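PDB 2A5Z: hypothetical protein SO2946 from Shewanella oneidensis, which is of unknown function but adopts a jelly-roll fold with a carbohydrate-binding module, suggesting sugar binding, and carries magnesium. Local coordinates for residues 164-168 with 169-173. Numbering follows the deposited sequence.
Sequences IVKAS and AATET
The carboxylate of E172 has the end of I164 over one face: CD1 stands above the plane of the group, 3.6 Å from E172 OE1, so the contact is methyl against a flat polar surface. Its oxygens are held elsewhere in the chain, OE2 by the hydroxyl of Y212 and the backbone N of T215, OE1 by the backbone N of A216. E172 CG lies anti to the backbone N (chi1 -157°) and the chain runs straight on from there, which carries the carboxylate out under I164 CD1, the two side chains crossing at a slant.

The second branch of I164 meets T171, whose OG1 lies 3.3 Å from I164 CG2. The first torsion of T171 sets that hydroxyl between the threonine's N and carbonyl carbon, while T171 CG2 reaches the CB of K166.

Two residues on one strand, T171 and E172, stand opposite the single residue I164, as a classic beta bulge requires. I164 N donates to E172 O at 2.9 Å, nearly straight at 164°; I164 O accepts T171 N at 3.1 Å, more bent at 140°. Water 1 donates to I164 O and is 2.8 Å from T173 OG1, bridging the two strands.

Beyond the bulge the hairpin closes in a type I' turn from K166 to A169. K166 N reaches A169 O and A169 N reaches K166 O, each at 3.0 Å.

Two chemistries therefore meet at this hairpin of strands 159-166 and 169-178: backbone bonds fix the bulge and turn, whereas the glutamate ties the second strand to Y212 of strand 208-213, an outermost strand, within this chain, of the six-stranded antiparallel sheet. Two backbone N-H donors and a hydroxyl around one carboxylate would probably favour its ionised form.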
ATOM      1  N   ILE C 164     -12.026 -28.993 -11.405  1.00 16.90           N
ATOM      2  CA  ILE C 164     -12.946 -28.385 -10.467  1.00 16.80           C
ATOM      3  C   ILE C 164     -13.135 -29.362  -9.321  1.00 16.82           C
ATOM      4  O   ILE C 164     -13.290 -30.564  -9.545  1.00 16.61           O
ATOM      5  CB  ILE C 164     -14.295 -28.036 -11.132  1.00 16.71           C
ATOM      6  CG1 ILE C 164     -14.070 -27.097 -12.316  1.00 16.70           C
ATOM      7  CG2 ILE C 164     -15.267 -27.396 -10.113  1.00 17.27           C
ATOM      8  CD1 ILE C 164     -15.297 -26.833 -13.154  1.00 17.96           C
ATOM      9  N   VAL C 165     -13.060 -28.833  -8.099  1.00 16.94           N
ATOM     10  CA  VAL C 165     -13.334 -29.576  -6.877  1.00 16.83           C
ATOM     11  C   VAL C 165     -14.406 -28.795  -6.122  1.00 17.46           C
ATOM     12  O   VAL C 165     -14.263 -27.592  -5.883  1.00 17.32           O
ATOM     13  CB  VAL C 165     -12.063 -29.759  -5.993  1.00 17.08           C
ATOM     14  CG1 VAL C 165     -12.422 -30.311  -4.604  1.00 16.21           C
ATOM     15  CG2 VAL C 165     -11.046 -30.672  -6.679  1.00 15.77           C
ATOM     16  N   LYS C 166     -15.490 -29.485  -5.780  1.00 18.08           N
ATOM     17  CA  LYS C 166     -16.596 -28.884  -5.046  1.00 18.76           C
ATOM     18  C   LYS C 166     -17.017 -29.801  -3.922  1.00 18.56           C
ATOM     19  O   LYS C 166     -17.241 -30.990  -4.138  1.00 18.69           O
ATOM     20  CB  LYS C 166     -17.769 -28.614  -5.978  1.00 19.08           C
ATOM     21  CG  LYS C 166     -17.564 -27.397  -6.858  1.00 21.33           C
ATOM     22  CD  LYS C 166     -18.675 -27.287  -7.869  1.00 25.43           C
ATOM     23  CE  LYS C 166     -18.674 -25.920  -8.502  1.00 28.20           C
ATOM     24  NZ  LYS C 166     -20.014 -25.682  -9.098  1.00 31.06           N
ATOM     25  N   ALA C 167     -17.115 -29.244  -2.717  1.00 18.55           N
ATOM     26  CA  ALA C 167     -17.387 -30.033  -1.516  1.00 18.61           C
ATOM     27  C   ALA C 167     -16.484 -31.269  -1.448  1.00 18.56           C
ATOM     28  O   ALA C 167     -16.931 -32.363  -1.101  1.00 18.07           O
ATOM     29  CB  ALA C 167     -18.863 -30.424  -1.442  1.00 18.86           C
ATOM     30  N   SER C 168     -15.217 -31.066  -1.807  1.00 18.57           N
ATOM     31  CA  SER C 168     -14.162 -32.090  -1.737  1.00 19.36           C
ATOM     32  C   SER C 168     -14.248 -33.207  -2.794  1.00 19.38           C
ATOM     33  O   SER C 168     -13.476 -34.166  -2.749  1.00 19.68           O
ATOM     34  CB  SER C 168     -14.049 -32.677  -0.318  1.00 18.99           C
ATOM     35  OG  SER C 168     -13.975 -31.638   0.639  1.00 19.77           O
ATOM     36  N   ALA C 169     -15.170 -33.073  -3.743  1.00 19.84           N
ATOM     37  CA  ALA C 169     -15.301 -34.045  -4.835  1.00 20.29           C
ATOM     38  C   ALA C 169     -14.769 -33.476  -6.144  1.00 20.44           C
ATOM     39  O   ALA C 169     -15.021 -32.320  -6.470  1.00 20.78           O
ATOM     40  CB  ALA C 169     -16.754 -34.477  -5.007  1.00 20.20           C
ATOM     41  N   ALA C 170     -14.038 -34.292  -6.893  1.00 20.73           N
ATOM     42  CA  ALA C 170     -13.576 -33.891  -8.217  1.00 21.16           C
ATOM     43  C   ALA C 170     -14.739 -34.000  -9.184  1.00 21.44           C
ATOM     44  O   ALA C 170     -15.124 -35.109  -9.575  1.00 21.91           O
ATOM     45  CB  ALA C 170     -12.420 -34.774  -8.669  1.00 21.32           C
ATOM     46  N   THR C 171     -15.313 -32.859  -9.554  1.00 21.21           N
ATOM     47  CA  THR C 171     -16.454 -32.840 -10.479  1.00 21.28           C
ATOM     48  C   THR C 171     -16.000 -32.890 -11.945  1.00 21.33           C
ATOM     49  O   THR C 171     -16.754 -33.300 -12.840  1.00 21.64           O
ATOM     50  CB  THR C 171     -17.358 -31.602 -10.260  1.00 21.37           C
ATOM     51  OG1 THR C 171     -16.630 -30.412 -10.562  1.00 20.52           O
ATOM     52  CG2 THR C 171     -17.852 -31.527  -8.818  1.00 21.63           C
ATOM     53  N   GLU C 172     -14.754 -32.492 -12.175  1.00 21.28           N
ATOM     54  CA  GLU C 172     -14.211 -32.345 -13.516  1.00 21.68           C
ATOM     55  C   GLU C 172     -12.690 -32.329 -13.412  1.00 21.51           C
ATOM     56  O   GLU C 172     -12.137 -31.596 -12.597  1.00 21.72           O
ATOM     57  CB  GLU C 172     -14.696 -31.023 -14.090  1.00 21.76           C
ATOM     58  CG  GLU C 172     -14.683 -30.959 -15.567  1.00 23.34           C
ATOM     59  CD  GLU C 172     -15.038 -29.581 -16.061  1.00 23.63           C
ATOM     60  OE1 GLU C 172     -16.179 -29.130 -15.818  1.00 23.00           O
ATOM     61  OE2 GLU C 172     -14.169 -28.959 -16.700  1.00 24.91           O
ATOM     62  N   THR C 173     -12.014 -33.130 -14.228  1.00 21.32           N
ATOM     63  CA  THR C 173     -10.558 -33.241 -14.154  1.00 21.16           C
ATOM     64  C   THR C 173      -9.969 -33.439 -15.545  1.00 20.69           C
ATOM     65  O   THR C 173     -10.315 -34.395 -16.244  1.00 20.64           O
ATOM     66  CB  THR C 173     -10.127 -34.407 -13.223  1.00 21.46           C
ATOM     67  OG1 THR C 173     -10.672 -34.202 -11.914  1.00 22.31           O
ATOM     68  CG2 THR C 173      -8.613 -34.511 -13.106  1.00 21.70           C
TER
HETATM   69  O   HOH W   1     -10.533 -31.984 -10.182  1.00 22.82           O